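Long-range contact in acetylene hydratase (Pelobacter acetylenicus, PDB 2E7Z), which catalyses the hydration of acetylene to acetaldehyde with a tungsten-bis(molybdopterin guanine dinucleotide) cofactor and a [4Fe-4S] cluster: residues 327-339 with 516-528. Numbering follows the deposited sequence. Where two conformers were deposited one is given.
Sequences PHSDLVPISKIQM and LINYRISPTGMEW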
ATOM      1  N   PRO A 327     -12.540 -13.824   2.845  1.00 11.50           N
ATOM      2  CA  PRO A 327     -12.676 -13.615   4.292  1.00 11.40           C
ATOM      3  C   PRO A 327     -12.277 -14.895   5.026  1.00 10.93           C
ATOM      4  O   PRO A 327     -12.569 -15.993   4.541  1.00 11.64           O
ATOM      5  CB  PRO A 327     -14.163 -13.294   4.466  1.00 11.38           C
ATOM      6  CG  PRO A 327     -14.597 -12.723   3.115  1.00 11.14           C
ATOM      7  CD  PRO A 327     -13.815 -13.590   2.131  1.00 11.33           C
ATOM      8  N   HIS A 328     -11.589 -14.775   6.159  1.00 11.09           N
ATOM      9  CA  HIS A 328     -11.070 -15.977   6.812  1.00 10.76           C
ATOM     10  C   HIS A 328     -12.235 -16.873   7.235  1.00 11.98           C
ATOM     11  O   HIS A 328     -13.208 -16.395   7.832  1.00 12.17           O
ATOM     12  CB  HIS A 328     -10.239 -15.584   8.031  1.00 10.41           C
ATOM     13  CG  HIS A 328      -9.363 -16.681   8.553  1.00 11.08           C
ATOM     14  ND1 HIS A 328      -9.855 -17.846   9.121  1.00 10.94           N
ATOM     15  CD2 HIS A 328      -8.014 -16.788   8.588  1.00  9.88           C
ATOM     16  CE1 HIS A 328      -8.837 -18.605   9.498  1.00 12.36           C
ATOM     17  NE2 HIS A 328      -7.713 -17.988   9.180  1.00 11.64           N
ATOM     18  N   SER A 329     -12.158 -18.163   6.897  1.00 11.91           N
ATOM     19  CA  SER A 329     -13.266 -19.077   7.135  1.00 12.45           C
ATOM     20  C   SER A 329     -13.611 -19.282   8.602  1.00 13.18           C
ATOM     21  O   SER A 329     -14.731 -19.681   8.908  1.00 13.53           O
ATOM     22  CB  SER A 329     -12.991 -20.451   6.472  1.00 12.11           C
ATOM     23  OG  SER A 329     -11.827 -21.028   7.054  1.00 14.24           O
ATOM     24  N   ASP A 330     -12.673 -18.997   9.509  1.00 12.50           N
ATOM     25  CA  ASP A 330     -12.864 -19.292  10.948  1.00 13.37           C
ATOM     26  C   ASP A 330     -13.426 -18.083  11.709  1.00 12.71           C
ATOM     27  O   ASP A 330     -13.779 -18.228  12.881  1.00 13.93           O
ATOM     28  CB  ASP A 330     -11.516 -19.597  11.634  1.00 14.98           C
ATOM     29  CG  ASP A 330     -10.900 -20.935  11.245  1.00 16.38           C
ATOM     30  OD1 ASP A 330     -11.609 -21.854  10.747  1.00 20.56           O
ATOM     31  OD2 ASP A 330      -9.666 -21.051  11.480  1.00 19.61           O
ATOM     32  N   LEU A 331     -13.480 -16.905  11.079  1.00 11.07           N
ATOM     33  CA  LEU A 331     -13.656 -15.628  11.795  1.00  9.51           C
ATOM     34  C   LEU A 331     -14.874 -14.849  11.299  1.00  9.07           C
ATOM     35  O   LEU A 331     -15.334 -15.061  10.163  1.00 11.29           O
ATOM     36  CB  LEU A 331     -12.389 -14.762  11.612  1.00  9.85           C
ATOM     37  CG  LEU A 331     -11.040 -15.413  11.877  1.00 10.33           C
ATOM     38  CD1 LEU A 331      -9.903 -14.426  11.549  1.00 11.22           C
ATOM     39  CD2 LEU A 331     -10.983 -15.885  13.343  1.00 11.28           C
ATOM     40  N   VAL A 332     -15.393 -13.946  12.128  1.00  9.61           N
ATOM     41  CA  VAL A 332     -16.419 -13.018  11.651  1.00  9.12           C
ATOM     42  C   VAL A 332     -15.766 -12.067  10.660  1.00  9.45           C
ATOM     43  O   VAL A 332     -14.797 -11.410  10.994  1.00  8.95           O
ATOM     44  CB  VAL A 332     -17.049 -12.216  12.799  1.00 10.05           C
ATOM     45  CG1 VAL A 332     -18.073 -11.234  12.257  1.00 11.85           C
ATOM     46  CG2 VAL A 332     -17.695 -13.172  13.807  1.00 10.74           C
ATOM     47  N   PRO A 333     -16.251 -12.015   9.410  1.00  9.76           N
ATOM     48  CA  PRO A 333     -15.570 -11.140   8.422  1.00  9.41           C
ATOM     49  C   PRO A 333     -15.496  -9.670   8.852  1.00  9.23           C
ATOM     50  O   PRO A 333     -16.481  -9.082   9.326  1.00  9.52           O
ATOM     51  CB  PRO A 333     -16.405 -11.323   7.131  1.00  9.34           C
ATOM     52  CG  PRO A 333     -16.990 -12.682   7.314  1.00 10.43           C
ATOM     53  CD  PRO A 333     -17.360 -12.755   8.795  1.00  9.45           C
ATOM     54  N   ILE A 334     -14.328  -9.081   8.637  1.00  7.55           N
ATOM     55  CA  ILE A 334     -14.176  -7.638   8.836  1.00  8.17           C
ATOM     56  C   ILE A 334     -15.221  -6.907   7.974  1.00  7.85           C
ATOM     57  O   ILE A 334     -15.814  -5.915   8.401  1.00  7.63           O
ATOM     58  CB  ILE A 334     -12.763  -7.223   8.457  1.00  7.89           C
ATOM     59  CG1 ILE A 334     -11.772  -7.712   9.537  1.00  9.38           C
ATOM     60  CG2 ILE A 334     -12.648  -5.715   8.233  1.00  8.53           C
ATOM     61  CD1 ILE A 334     -10.290  -7.540   9.169  1.00 10.83           C
ATOM     62  N   SER A 335     -15.456  -7.415   6.757  1.00  8.32           N
ATOM     63  CA  SER A 335     -16.410  -6.790   5.867  1.00  9.31           C
ATOM     64  C   SER A 335     -17.785  -6.686   6.486  1.00  8.93           C
ATOM     65  O   SER A 335     -18.474  -5.698   6.249  1.00 10.12           O
ATOM     66  CB  SER A 335     -16.563  -7.608   4.571  1.00  9.10           C
ATOM     67  OG  SER A 335     -15.319  -7.680   3.880  1.00 10.13           O
ATOM     68  N   LYS A 336     -18.180  -7.696   7.260  0.50  6.74           N
ATOM     69  CA  LYS A 336     -19.512  -7.698   7.871  0.50  8.75           C
ATOM     70  C   LYS A 336     -19.564  -6.713   9.040  0.50  6.75           C
ATOM     71  O   LYS A 336     -20.539  -5.994   9.220  0.50  5.60           O
ATOM     72  CB  LYS A 336     -19.865  -9.110   8.314  0.50  8.87           C
ATOM     73  CG  LYS A 336     -19.875 -10.108   7.159  0.50 11.80           C
ATOM     74  CD  LYS A 336     -20.669 -11.351   7.509  0.50 14.08           C
ATOM     75  CE  LYS A 336     -21.342 -11.922   6.271  0.50 16.57           C
ATOM     76  NZ  LYS A 336     -22.212 -10.916   5.613  0.50 17.80           N
ATOM     77  N   ILE A 337     -18.470  -6.659   9.820  1.00  7.86           N
ATOM     78  CA  ILE A 337     -18.360  -5.706  10.941  1.00  8.10           C
ATOM     79  C   ILE A 337     -18.439  -4.266  10.407  1.00  7.94           C
ATOM     80  O   ILE A 337     -19.022  -3.395  11.042  1.00  8.31           O
ATOM     81  CB  ILE A 337     -17.075  -5.978  11.798  1.00  7.80           C
ATOM     82  CG1 ILE A 337     -17.246  -7.346  12.457  1.00  8.31           C
ATOM     83  CG2 ILE A 337     -16.873  -4.878  12.853  1.00  9.40           C
ATOM     84  CD1 ILE A 337     -15.985  -7.900  13.102  1.00 10.18           C
ATOM     85  N   GLN A 338     -17.891  -4.037   9.222  1.00  7.61           N
ATOM     86  CA  GLN A 338     -17.879  -2.691   8.625  1.00  7.50           C
ATOM     87  C   GLN A 338     -19.272  -2.140   8.248  1.00  7.80           C
ATOM     88  O   GLN A 338     -19.413  -0.938   8.094  1.00  8.19           O
ATOM     89  CB  GLN A 338     -16.966  -2.649   7.406  1.00  7.28           C
ATOM     90  CG  GLN A 338     -15.511  -2.844   7.764  1.00  7.75           C
ATOM     91  CD  GLN A 338     -14.583  -2.853   6.572  1.00  7.64           C
ATOM     92  OE1 GLN A 338     -14.971  -3.356   5.501  1.00  8.14           O
ATOM     93  NE2 GLN A 338     -13.337  -2.339   6.732  1.00  7.47           N
ATOM     94  N   MET A 339     -20.280  -3.010   8.059  1.00  8.23           N
ATOM     95  CA  MET A 339     -21.678  -2.564   7.835  1.00  9.08           C
ATOM     96  C   MET A 339     -21.767  -1.598   6.681  1.00  8.78           C
ATOM     97  O   MET A 339     -22.459  -0.577   6.770  1.00  9.42           O
ATOM     98  CB  MET A 339     -22.230  -1.916   9.104  1.00  9.94           C
ATOM     99  CG  MET A 339     -22.538  -2.922  10.160  1.00 10.55           C
ATOM    100  SD  MET A 339     -23.246  -2.183  11.665  1.00 11.61           S
ATOM    101  CE  MET A 339     -24.665  -1.266  11.028  1.00 11.78           C
ATOM    102  N   LEU A 516     -13.785  -7.092  21.333  1.00  7.47           N
ATOM    103  CA  LEU A 516     -13.871  -7.073  19.882  1.00  7.99           C
ATOM    104  C   LEU A 516     -13.026  -8.188  19.252  1.00  7.64           C
ATOM    105  O   LEU A 516     -13.501  -8.872  18.326  1.00  8.16           O
ATOM    106  CB  LEU A 516     -13.449  -5.688  19.392  1.00  8.15           C
ATOM    107  CG  LEU A 516     -13.369  -5.506  17.865  1.00  6.71           C
ATOM    108  CD1 LEU A 516     -14.728  -5.811  17.195  1.00  8.46           C
ATOM    109  CD2 LEU A 516     -12.958  -4.072  17.574  1.00  8.28           C
ATOM    110  N   ILE A 517     -11.813  -8.399  19.774  1.00  7.59           N
ATOM    111  CA  ILE A 517     -11.011  -9.564  19.382  1.00  7.91           C
ATOM    112  C   ILE A 517     -11.798 -10.871  19.601  1.00  8.23           C
ATOM    113  O   ILE A 517     -11.880 -11.718  18.714  1.00  8.91           O
ATOM    114  CB  ILE A 517      -9.634  -9.581  20.121  1.00  7.98           C
ATOM    115  CG1 ILE A 517      -8.694  -8.508  19.543  1.00  8.58           C
ATOM    116  CG2 ILE A 517      -9.024 -10.974  20.030  1.00 10.60           C
ATOM    117  CD1 ILE A 517      -7.444  -8.219  20.425  1.00  9.61           C
ATOM    118  N   ASN A 518     -12.403 -11.020  20.766  1.00  8.23           N
ATOM    119  CA  ASN A 518     -13.130 -12.250  21.048  1.00  8.85           C
ATOM    120  C   ASN A 518     -14.309 -12.406  20.120  1.00  8.86           C
ATOM    121  O   ASN A 518     -14.668 -13.536  19.779  1.00  9.94           O
ATOM    122  CB  ASN A 518     -13.550 -12.288  22.519  1.00  9.17           C
ATOM    123  CG  ASN A 518     -12.408 -12.661  23.417  1.00 10.94           C
ATOM    124  OD1 ASN A 518     -11.507 -13.375  23.004  1.00 11.51           O
ATOM    125  ND2 ASN A 518     -12.441 -12.182  24.658  1.00 13.01           N
ATOM    126  N   TYR A 519     -14.895 -11.291  19.693  1.00  8.91           N
ATOM    127  CA  TYR A 519     -15.963 -11.359  18.683  1.00  9.51           C
ATOM    128  C   TYR A 519     -15.431 -11.810  17.311  1.00  8.97           C
ATOM    129  O   TYR A 519     -16.007 -12.690  16.667  1.00  9.42           O
ATOM    130  CB  TYR A 519     -16.696 -10.013  18.568  1.00  9.76           C
ATOM    131  CG  TYR A 519     -17.805 -10.051  17.516  1.00 10.29           C
ATOM    132  CD1 TYR A 519     -18.926 -10.865  17.665  1.00 11.30           C
ATOM    133  CD2 TYR A 519     -17.707  -9.283  16.349  1.00 11.30           C
ATOM    134  CE1 TYR A 519     -19.904 -10.912  16.676  1.00 11.93           C
ATOM    135  CE2 TYR A 519     -18.692  -9.309  15.371  1.00 11.58           C
ATOM    136  CZ  TYR A 519     -19.781 -10.123  15.548  1.00 11.62           C
ATOM    137  OH  TYR A 519     -20.747 -10.158  14.560  1.00 13.68           O
ATOM    138  N   ARG A 520     -14.305 -11.229  16.881  1.00  8.20           N
ATOM    139  CA  ARG A 520     -13.689 -11.630  15.624  1.00  8.81           C
ATOM    140  C   ARG A 520     -13.462 -13.154  15.577  1.00  8.42           C
ATOM    141  O   ARG A 520     -13.724 -13.789  14.555  1.00  8.96           O
ATOM    142  CB  ARG A 520     -12.388 -10.836  15.445  1.00  8.00           C
ATOM    143  CG  ARG A 520     -11.503 -11.192  14.273  1.00  8.25           C
ATOM    144  CD  ARG A 520     -12.061 -10.683  12.927  1.00  8.55           C
ATOM    145  NE  ARG A 520     -10.981 -10.751  11.924  1.00  8.00           N
ATOM    146  CZ  ARG A 520     -11.094 -11.149  10.652  1.00  7.55           C
ATOM    147  NH1 ARG A 520     -12.245 -11.586  10.114  1.00  8.32           N
ATOM    148  NH2 ARG A 520      -9.997 -11.173   9.917  1.00  8.67           N
ATOM    149  N   ILE A 521     -12.971 -13.733  16.686  1.00  8.96           N
ATOM    150  CA  ILE A 521     -12.706 -15.172  16.724  1.00  8.73           C
ATOM    151  C   ILE A 521     -13.855 -16.020  17.246  1.00 10.33           C
ATOM    152  O   ILE A 521     -13.701 -17.237  17.396  1.00 10.80           O
ATOM    153  CB  ILE A 521     -11.398 -15.485  17.513  1.00  8.76           C
ATOM    154  CG1 ILE A 521     -11.576 -15.147  19.001  1.00 10.43           C
ATOM    155  CG2 ILE A 521     -10.241 -14.758  16.873  1.00  9.95           C
ATOM    156  CD1 ILE A 521     -10.365 -15.465  19.892  1.00 11.74           C
ATOM    157  N   SER A 522     -15.006 -15.395  17.493  1.00 10.48           N
ATOM    158  CA  SER A 522     -16.104 -16.104  18.144  1.00 11.53           C
ATOM    159  C   SER A 522     -16.539 -17.412  17.449  1.00 12.13           C
ATOM    160  O   SER A 522     -16.896 -18.358  18.150  1.00 12.95           O
ATOM    161  CB  SER A 522     -17.272 -15.151  18.419  1.00 12.12           C
ATOM    162  OG  SER A 522     -17.761 -14.586  17.222  1.00 11.94           O
ATOM    163  N   PRO A 523     -16.496 -17.507  16.094  1.00 11.89           N
ATOM    164  CA  PRO A 523     -16.960 -18.782  15.500  1.00 12.96           C
ATOM    165  C   PRO A 523     -16.090 -19.989  15.895  1.00 13.76           C
ATOM    166  O   PRO A 523     -16.552 -21.125  15.784  1.00 14.90           O
ATOM    167  CB  PRO A 523     -16.893 -18.508  14.000  1.00 14.01           C
ATOM    168  CG  PRO A 523     -16.932 -17.018  13.876  1.00 13.36           C
ATOM    169  CD  PRO A 523     -16.125 -16.537  15.051  1.00 12.30           C
ATOM    170  N   THR A 524     -14.863 -19.752  16.362  1.00 13.62           N
ATOM    171  CA  THR A 524     -13.954 -20.836  16.788  1.00 14.00           C
ATOM    172  C   THR A 524     -14.324 -21.422  18.154  1.00 14.45           C
ATOM    173  O   THR A 524     -13.813 -22.486  18.538  1.00 14.88           O
ATOM    174  CB  THR A 524     -12.473 -20.340  16.908  1.00 13.78           C
ATOM    175  OG1 THR A 524     -12.341 -19.495  18.052  1.00 13.37           O
ATOM    176  CG2 THR A 524     -12.013 -19.575  15.650  1.00 15.06           C
ATOM    177  N   GLY A 525     -15.173 -20.713  18.896  1.00 13.63           N
ATOM    178  CA  GLY A 525     -15.483 -21.089  20.274  1.00 13.64           C
ATOM    179  C   GLY A 525     -14.374 -20.763  21.263  1.00 14.08           C
ATOM    180  O   GLY A 525     -14.533 -21.008  22.463  1.00 17.42           O
ATOM    181  N   MET A 526     -13.242 -20.207  20.806  1.00 13.35           N
ATOM    182  CA  MET A 526     -12.150 -19.832  21.706  1.00 12.86           C
ATOM    183  C   MET A 526     -12.194 -18.362  22.060  1.00 12.19           C
ATOM    184  O   MET A 526     -12.625 -17.530  21.249  1.00 13.11           O
ATOM    185  CB  MET A 526     -10.779 -20.119  21.078  1.00 12.14           C
ATOM    186  CG  MET A 526     -10.487 -21.607  20.842  1.00 15.71           C
ATOM    187  SD  MET A 526      -8.831 -21.826  20.180  1.00 17.37           S
ATOM    188  CE  MET A 526      -9.184 -21.904  18.429  1.00 15.27           C
ATOM    189  N   GLU A 527     -11.698 -18.032  23.254  1.00 11.64           N
ATOM    190  CA  GLU A 527     -11.393 -16.648  23.574  1.00 12.03           C
ATOM    191  C   GLU A 527      -9.884 -16.437  23.395  1.00 10.85           C
ATOM    192  O   GLU A 527      -9.135 -17.400  23.180  1.00 10.74           O
ATOM    193  CB  GLU A 527     -11.823 -16.296  24.998  1.00 13.62           C
ATOM    194  CG  GLU A 527     -13.343 -16.185  25.139  1.00 16.35           C
ATOM    195  CD  GLU A 527     -13.826 -15.775  26.524  1.00 20.72           C
ATOM    196  OE1 GLU A 527     -13.006 -15.486  27.434  1.00 24.54           O
ATOM    197  OE2 GLU A 527     -15.066 -15.758  26.693  1.00 26.39           O
ATOM    198  N   TRP A 528      -9.431 -15.193  23.523  1.00  9.93           N
ATOM    199  CA  TRP A 528      -8.059 -14.835  23.181  1.00 10.05           C
ATOM    200  C   TRP A 528      -6.982 -15.579  23.996  1.00 10.35           C
ATOM    201  O   TRP A 528      -5.930 -15.947  23.457  1.00 10.53           O
ATOM    202  CB  TRP A 528      -7.906 -13.314  23.263  1.00 10.75           C
ATOM    203  CG  TRP A 528      -6.500 -12.829  23.102  1.00 10.74           C
ATOM    204  CD1 TRP A 528      -5.760 -12.177  24.050  1.00  9.19           C
ATOM    205  CD2 TRP A 528      -5.649 -12.969  21.944  1.00 10.36           C
ATOM    206  NE1 TRP A 528      -4.506 -11.881  23.549  1.00 10.40           N
ATOM    207  CE2 TRP A 528      -4.410 -12.376  22.271  1.00  9.56           C
ATOM    208  CE3 TRP A 528      -5.818 -13.549  20.668  1.00 10.01           C
ATOM    209  CZ2 TRP A 528      -3.340 -12.325  21.368  1.00 10.34           C
ATOM    210  CZ3 TRP A 528      -4.751 -13.498  19.773  1.00 10.45           C
ATOM    211  CH2 TRP A 528      -3.527 -12.876  20.135  1.00 10.29           C
TER
HETATM  212  O   HOH W   1     -10.628 -12.153   7.162  1.00  9.66           O
HETATM  213  O   HOH W   2     -13.590 -13.669   8.294  1.00 12.05           O
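Arg520 and Val332 bond to each other twice: Val332 N donates to Arg520 O at 2.9 Å, and Arg520 NH1 returns to Val332 O at 2.7 Å. Val332 O lies close to the guanidinium plane, whereas Arg520 NH1 stands well above the carbonyl plane (46°), not on a lone pair. The arginine reaches this oxygen because its CG stands anti to the backbone N (chi1 174°) and the chain then bends at chi2.

Packing is tight here, with 138 Å² of Arg520 buried by residues 327-339. Leu331 CD1 sits 3.5 Å above the centre of one face of the Arg520 guanidinium, and Ile334 CG1 covers the opposite face, 3.7 Å from Arg520 CZ. At the edge, water 1 accepts from Arg520 NH2 and from His328 N, extending the grip to the turn of residues 328-331. One residue earlier on the helix, the Tyr519 ring takes Val332 CG2 over one face in a CH-pi contact, while Ile337 CG1 meets its edge.

The solvent side is the 3-10 segment 522-524, where exposed Pro523 gives up just 38 Å². Pro523 CB and Thr524 CG2 meet Asp330 O through carbon alone; Thr524 OG1 bonds within its own segment.

Replacing Arg520 with a leucine would probably leave Val332 O and water 1 without their guanidinium partners and open a gap between Leu331 and Ile334.

The contact thus fastens the C-terminal end of helix 513-520 to the loop leading into helix 334-337, Ile334 lying about 7 Å, side chain to side chain, from cofactor-binding Glu109. Aliphatic cover on both faces and in-plane partners probably fix the guanidinium's rotation while satisfying buried N-H groups.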